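Local coordinates for inner kinetochore subunit cnp3 (Schizosaccharomyces pombe, PDB 6O2D), which acts as the fission yeast CENP-C of the inner kinetochore, a centromeric DNA-binding platform component, and dimerises through the cupin domain considered here, at the interface of chains A and B. Sequence-based numbering; all coordinates share one arbitrary frame. Chains: chain A/B, Inner kinetochore subunit cnp3.

Contact 1: the interface of chains A and B. Residues chain A 88, 119, 140-142; chain B 62, 64-66.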
# COMPACT_ATOMS: atom_id res chain seq x y z
N ILE A 88 -8.85 -1.21 -5.74
CA ILE A 88 -8.75 -1.13 -4.29
C ILE A 88 -7.72 -0.07 -3.96
O ILE A 88 -6.58 -0.14 -4.43
CB ILE A 88 -8.33 -2.49 -3.69
CG1 ILE A 88 -9.10 -3.63 -4.35
CG2 ILE A 88 -8.51 -2.48 -2.18
CD1 ILE A 88 -8.26 -4.87 -4.59
N ARG A 119 -13.52 -1.50 -3.75
CA ARG A 119 -13.98 -1.37 -5.12
C ARG A 119 -15.46 -1.00 -5.19
O ARG A 119 -16.27 -1.42 -4.36
CB ARG A 119 -13.72 -2.66 -5.89
CG ARG A 119 -12.25 -2.94 -6.14
CD ARG A 119 -12.01 -4.30 -6.76
NE ARG A 119 -12.20 -5.41 -5.82
CZ ARG A 119 -12.02 -6.69 -6.14
NH1 ARG A 119 -11.64 -7.03 -7.36
NH2 ARG A 119 -12.23 -7.63 -5.23
N ALA A 140 -4.69 -1.10 -6.27
CA ALA A 140 -4.49 -2.43 -6.77
C ALA A 140 -5.78 -2.86 -7.45
O ALA A 140 -6.85 -2.33 -7.17
CB ALA A 140 -4.10 -3.39 -5.64
N THR A 141 -5.66 -3.81 -8.37
CA THR A 141 -6.84 -4.27 -9.10
C THR A 141 -6.68 -5.76 -9.39
O THR A 141 -5.56 -6.28 -9.45
CB THR A 141 -7.03 -3.46 -10.39
OG1 THR A 141 -8.31 -3.74 -10.97
CG2 THR A 141 -5.93 -3.79 -11.40
N ASP A 142 -7.81 -6.44 -9.56
CA ASP A 142 -7.83 -7.87 -9.84
C ASP A 142 -7.94 -8.05 -11.35
O ASP A 142 -9.03 -7.99 -11.92
CB ASP A 142 -8.99 -8.54 -9.09
CG ASP A 142 -8.95 -10.04 -9.19
OD1 ASP A 142 -8.97 -10.55 -10.33
OD2 ASP A 142 -8.92 -10.72 -8.14
N GLU B 62 -8.01 -8.34 0.37
CA GLU B 62 -8.79 -8.46 -0.86
C GLU B 62 -8.25 -9.66 -1.64
O GLU B 62 -7.57 -9.52 -2.65
CB GLU B 62 -8.72 -7.19 -1.69
CG GLU B 62 -9.82 -7.11 -2.74
CD GLU B 62 -11.19 -6.96 -2.14
OE1 GLU B 62 -11.44 -5.91 -1.50
OE2 GLU B 62 -12.01 -7.88 -2.29
N PRO B 64 -7.96 -12.65 -4.16
CA PRO B 64 -6.54 -13.01 -4.06
C PRO B 64 -5.57 -11.93 -4.52
O PRO B 64 -4.37 -12.18 -4.56
CB PRO B 64 -6.44 -14.24 -4.96
CG PRO B 64 -7.51 -14.03 -6.00
CD PRO B 64 -8.56 -13.10 -5.43
N SER B 65 -6.06 -10.74 -4.87
CA SER B 65 -5.22 -9.76 -5.56
C SER B 65 -4.43 -8.84 -4.63
O SER B 65 -3.35 -8.38 -5.01
CB SER B 65 -6.08 -8.94 -6.53
OG SER B 65 -6.54 -7.73 -5.96
N PHE B 66 -4.93 -8.52 -3.43
CA PHE B 66 -4.30 -7.50 -2.60
C PHE B 66 -4.48 -7.81 -1.13
O PHE B 66 -5.53 -8.30 -0.72
CB PHE B 66 -4.87 -6.12 -2.94
CG PHE B 66 -4.44 -5.01 -2.02
CD1 PHE B 66 -3.30 -4.27 -2.30
CD2 PHE B 66 -5.20 -4.68 -0.90
CE1 PHE B 66 -2.91 -3.23 -1.46
CE2 PHE B 66 -4.82 -3.65 -0.05
CZ PHE B 66 -3.66 -2.92 -0.34
O HOH W 1 -12.71 -4.06 -3.15

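Contact 2: the interface of chains A and B. Residues chain A 85-86, 119, 145-146, 149, 151; chain B 24, 62.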
# COMPACT_ATOMS: atom_id res chain seq x y z
N LYS A 85 -14.15 2.62 -8.64
CA LYS A 85 -14.39 1.72 -9.77
C LYS A 85 -13.76 0.37 -9.43
O LYS A 85 -14.05 -0.18 -8.36
CB LYS A 85 -13.90 2.38 -11.05
CG LYS A 85 -14.88 3.37 -11.63
CD LYS A 85 -14.45 3.85 -13.01
CE LYS A 85 -15.42 3.37 -14.09
NZ LYS A 85 -15.11 3.95 -15.43
N HIS A 86 -12.92 -0.20 -10.30
CA HIS A 86 -12.39 -1.55 -10.12
C HIS A 86 -11.10 -1.60 -9.32
O HIS A 86 -10.47 -2.66 -9.25
CB HIS A 86 -12.17 -2.21 -11.48
CG HIS A 86 -11.43 -1.35 -12.45
ND1 HIS A 86 -12.06 -0.43 -13.27
CD2 HIS A 86 -10.11 -1.24 -12.72
CE1 HIS A 86 -11.16 0.19 -14.00
NE2 HIS A 86 -9.97 -0.28 -13.68
N ARG A 119 -13.52 -1.50 -3.75
CA ARG A 119 -13.98 -1.37 -5.12
C ARG A 119 -15.46 -1.00 -5.19
O ARG A 119 -16.27 -1.42 -4.36
CB ARG A 119 -13.72 -2.66 -5.89
CG ARG A 119 -12.25 -2.94 -6.14
CD ARG A 119 -12.01 -4.30 -6.76
NE ARG A 119 -12.20 -5.41 -5.82
CZ ARG A 119 -12.02 -6.69 -6.14
NH1 ARG A 119 -11.64 -7.03 -7.36
NH2 ARG A 119 -12.23 -7.63 -5.23
N GLU A 145 -10.36 -10.79 -12.70
CA GLU A 145 -11.76 -10.42 -12.53
C GLU A 145 -12.16 -9.30 -13.49
O GLU A 145 -13.25 -9.33 -14.06
CB GLU A 145 -12.03 -10.02 -11.08
CG GLU A 145 -13.46 -9.61 -10.79
CD GLU A 145 -14.41 -10.78 -10.78
OE1 GLU A 145 -15.62 -10.57 -10.98
OE2 GLU A 145 -13.94 -11.93 -10.58
N ASN A 146 -11.27 -8.32 -13.68
CA ASN A 146 -11.54 -7.26 -14.64
C ASN A 146 -11.76 -7.82 -16.03
O ASN A 146 -12.64 -7.35 -16.77
CB ASN A 146 -10.38 -6.26 -14.66
CG ASN A 146 -10.24 -5.53 -13.36
OD1 ASN A 146 -11.12 -5.60 -12.49
ND2 ASN A 146 -9.14 -4.80 -13.21
N ARG A 149 -15.13 -9.33 -16.48
CA ARG A 149 -16.17 -8.31 -16.47
C ARG A 149 -16.17 -7.42 -17.70
O ARG A 149 -17.04 -6.56 -17.83
CB ARG A 149 -16.04 -7.42 -15.22
CG ARG A 149 -16.25 -8.14 -13.89
CD ARG A 149 -16.57 -7.17 -12.76
NE ARG A 149 -16.86 -7.88 -11.52
CZ ARG A 149 -17.60 -7.38 -10.53
NH1 ARG A 149 -18.14 -6.17 -10.64
NH2 ARG A 149 -17.81 -8.09 -9.43
N ILE A 151 -13.51 -5.27 -18.80
CA ILE A 151 -12.90 -3.99 -18.51
C ILE A 151 -11.55 -3.92 -19.20
O ILE A 151 -10.69 -4.79 -19.00
CB ILE A 151 -12.75 -3.78 -17.00
CG1 ILE A 151 -14.11 -3.86 -16.30
CG2 ILE A 151 -12.05 -2.47 -16.71
CD1 ILE A 151 -14.05 -3.60 -14.80
N TRP B 24 -19.52 -4.13 -4.95
CA TRP B 24 -19.02 -4.36 -6.30
C TRP B 24 -19.48 -5.72 -6.82
O TRP B 24 -18.73 -6.44 -7.48
CB TRP B 24 -17.49 -4.23 -6.37
CG TRP B 24 -16.98 -3.85 -7.74
CD1 TRP B 24 -17.39 -2.79 -8.50
CD2 TRP B 24 -15.96 -4.51 -8.49
NE1 TRP B 24 -16.69 -2.76 -9.68
CE2 TRP B 24 -15.81 -3.81 -9.70
CE3 TRP B 24 -15.17 -5.64 -8.26
CZ2 TRP B 24 -14.89 -4.20 -10.68
CZ3 TRP B 24 -14.26 -6.02 -9.23
CH2 TRP B 24 -14.13 -5.30 -10.42
N GLU B 62 -8.01 -8.34 0.37
CA GLU B 62 -8.79 -8.46 -0.86
C GLU B 62 -8.25 -9.66 -1.64
O GLU B 62 -7.57 -9.52 -2.65
CB GLU B 62 -8.72 -7.19 -1.69
CG GLU B 62 -9.82 -7.11 -2.74
CD GLU B 62 -11.19 -6.96 -2.14
OE1 GLU B 62 -11.44 -5.91 -1.50
OE2 GLU B 62 -12.01 -7.88 -2.29
O HOH W 2 -12.71 -4.06 -3.15

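Contact 3: the interface of chains A and B. Residues chain A 41, 59-60, 94, 136; chain B 90, 92, 114, 136.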
# COMPACT_ATOMS: atom_id res chain seq x y z
N LEU A 41 10.08 10.06 0.83
CA LEU A 41 8.94 10.91 0.49
C LEU A 41 9.17 12.40 0.72
O LEU A 41 8.75 13.20 -0.13
CB LEU A 41 7.70 10.42 1.24
CG LEU A 41 7.25 9.04 0.79
CD1 LEU A 41 5.90 8.67 1.38
CD2 LEU A 41 7.19 9.02 -0.70
N LEU A 59 5.09 7.10 -7.62
CA LEU A 59 6.42 6.58 -7.33
C LEU A 59 6.69 5.22 -7.95
O LEU A 59 7.64 5.05 -8.70
CB LEU A 59 6.63 6.50 -5.82
CG LEU A 59 6.55 7.79 -5.03
CD1 LEU A 59 6.58 7.44 -3.57
CD2 LEU A 59 7.69 8.70 -5.41
N PHE A 60 5.86 4.23 -7.64
CA PHE A 60 6.04 2.87 -8.12
C PHE A 60 4.86 2.46 -8.99
O PHE A 60 3.71 2.62 -8.58
CB PHE A 60 6.21 1.89 -6.96
CG PHE A 60 7.30 2.27 -6.01
CD1 PHE A 60 8.61 2.34 -6.43
CD2 PHE A 60 7.01 2.56 -4.69
CE1 PHE A 60 9.61 2.69 -5.55
CE2 PHE A 60 8.00 2.91 -3.80
CZ PHE A 60 9.31 2.98 -4.23
N LEU A 94 0.85 9.80 7.02
CA LEU A 94 2.14 10.14 7.60
C LEU A 94 2.08 11.42 8.41
O LEU A 94 2.90 11.62 9.33
CB LEU A 94 3.20 10.28 6.51
CG LEU A 94 3.18 9.15 5.47
CD1 LEU A 94 4.34 9.34 4.51
CD2 LEU A 94 3.25 7.77 6.13
N TYR A 136 0.75 8.13 1.97
CA TYR A 136 1.28 7.12 1.08
C TYR A 136 0.08 6.31 0.62
O TYR A 136 -0.68 5.79 1.45
CB TYR A 136 2.30 6.22 1.78
CG TYR A 136 2.68 5.02 0.96
CD1 TYR A 136 3.43 5.17 -0.21
CD2 TYR A 136 2.28 3.74 1.32
CE1 TYR A 136 3.78 4.08 -0.98
CE2 TYR A 136 2.63 2.64 0.56
CZ TYR A 136 3.37 2.81 -0.59
OH TYR A 136 3.71 1.72 -1.35
N SER B 90 5.31 -3.89 -0.87
CA SER B 90 5.48 -2.48 -0.55
C SER B 90 5.64 -2.32 0.95
O SER B 90 5.02 -3.05 1.73
CB SER B 90 4.28 -1.65 -1.03
OG SER B 90 4.66 -0.33 -1.36
N CYS B 92 6.07 0.92 3.93
CA CYS B 92 6.20 2.31 4.34
C CYS B 92 6.62 2.35 5.80
O CYS B 92 5.96 1.76 6.66
CB CYS B 92 4.90 3.09 4.13
SG CYS B 92 5.05 4.85 4.59
N VAL B 114 9.84 4.72 1.63
CA VAL B 114 9.12 3.57 1.10
C VAL B 114 10.03 2.84 0.11
O VAL B 114 10.82 3.46 -0.60
CB VAL B 114 7.79 3.96 0.42
CG1 VAL B 114 6.83 4.54 1.44
CG2 VAL B 114 8.03 4.96 -0.70
N TYR B 136 4.04 -0.23 7.58
CA TYR B 136 2.82 -0.53 6.84
C TYR B 136 3.19 -1.27 5.56
O TYR B 136 3.93 -0.73 4.73
CB TYR B 136 2.07 0.77 6.52
CG TYR B 136 0.89 0.56 5.60
CD1 TYR B 136 -0.22 -0.15 6.03
CD2 TYR B 136 0.89 1.07 4.31
CE1 TYR B 136 -1.30 -0.35 5.21
CE2 TYR B 136 -0.19 0.87 3.48
CZ TYR B 136 -1.28 0.16 3.93
OH TYR B 136 -2.36 -0.05 3.12

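Contact 1: the interface of chains A and B
A:Arg119 and B:Glu62 form the charged part of this patch of the cupin dimer interface, and A:Ile88 lies beside them. The guanidinium NH2 of A:Arg119 stands 3.0 Å from the carboxylate oxygen OE2 of B:Glu62, a salt bridge whose hydrogen bond is weak and bent, 138° at the hydrogen; the guanidinium and carboxylate planes are 59° apart. The other carboxylate oxygen is reached indirectly. A water lies 2.8 Å from OE1 of B:Glu62 and is also hydrogen-bonded to the backbone N and the side-chain NE of A:Arg119, lying at the edge of the guanidinium in its plane. Both carboxylate oxygens are thus engaged by one arginine, OE2 directly and OE1 through water.

Beside this pair the contacts turn apolar. The CD1 tip of A:Ile88 meets the CG methylene of B:Glu62 at 3.3 Å, also touches B:Ser65, and lies over one face of the A:Arg119 guanidinium, toward its rim. The methyl CB of A:Ala140 packs 3.5 Å from the ring carbon CD1 of B:Phe66. The bends that bring the charges together lie at chi3 of A:Arg119 (-73°) and chi2 of B:Glu62. Farther out, B:Pro64 follows a cis peptide bond in the turn between strands 55-62 and 66-73, and this turn runs alongside A:Asp142: the carboxylate oxygen OD2 of A:Asp142 lies 3.6 Å from the ring carbon CD of B:Pro64.

Contact 2: the interface of chains A and B
B:Trp24 hides 159 Å² of its surface against chain A, its indole held between two arginines. A:Arg149, its chain extended from CG to NE, carries its guanidinium flat over one face, turned only 12° from the indole plane, with NH1 3.5 Å from the centroid of the six-membered ring in a cation-pi contact that extends over the five-membered ring. The same guanidinium takes hold of the backbone: NH2 of A:Arg149 donates to the carbonyl O of B:Trp24 at 2.7 Å, approaching nearly along the C=O axis, and NH1 adds a weak bond to that oxygen. One side chain therefore grips both the ring and the main chain of the tryptophan. A:Glu145 helps fix the turn of this guanidinium from its edge: OE1 accepts from NE of A:Arg149 at 3.0 Å, in the guanidinium plane and through the anti lone pair.

The opposite face of the indole receives A:Arg119, whose CB lies over the rim of the ring and whose CD is 3.7 Å from CE3 of B:Trp24; its guanidinium is tilted 35° from the ring as it reaches on toward B:Glu62. At the benzo end, CB of A:His86 packs 3.5 Å from CZ2 of B:Trp24, and OD1 of A:Asn146 approaches beyond CH2, the amide plane nearly perpendicular to the ring. B:Trp24 sits in the loop after strand 16-22 and packs against the loop before strand 87-95, the loop after strand 113-117, helix 143-148 and the segment following it.

Contact 3: the interface of chains A and B
Apolar packing dominates where B:Val114 meets A:Tyr136 and A:Phe60. The two methyls of B:Val114 divide the work: CG1, anti to the carbonyl carbon (chi1 -65°), sits over one face of the A:Tyr136 ring toward its rim, 3.8 Å from CD1, while CG2 reaches the rim carbon CE2 of A:Phe60 at 3.7 Å, somewhat out of the ring plane, with A:Leu59 and A:Leu41 at its margin. The carbonyl O of B:Val114 lies at that ring's edge, in plane. An alanine here would lack both methyls, and would probably open a gap between the tyrosine and phenylalanine rings and leave them freer to shift.

B:Cys92 adds two further contacts: SG lies 3.8 Å from the methyl CD2 of A:Leu94, and CB is 3.9 Å from CD2 of A:Tyr136, over the same face as B:Val114 CG1 but toward the other rim.

Polar contact centres on the phenol tip of A:Tyr136, whose CG runs anti to the backbone N (chi1 170°) and carries the hydroxyl across to B:Ser90. The modelled spacing of those two oxygens is too short to be reliable, so any bond between them is doubtful.

In the fold, A:Tyr136 projects from strand 133-141 onto the partner's strands 88-95 and 113-117, placing this patch where the sheets of the two cupin domains face each other.

Contacts 1 and 2 are neighbours, their C-alpha centres about 8 Å apart, and they share A:Arg119 and B:Glu62, so the same arginine serves a carboxylate in one and an indole in the other. Contact 3 lies about 18 Å from contact 1 and about 24 Å from contact 2. Strands 87-95 and 133-141 of chain A serve both contact 1 and contact 3, and strand 55-62 serves contact 1 from chain B and contact 3 from chain A. Because the interface is two-fold symmetric, every contact recurs with chains exchanged, and the loop after strand 16-22 of each subunit inserts its tryptophan against the other.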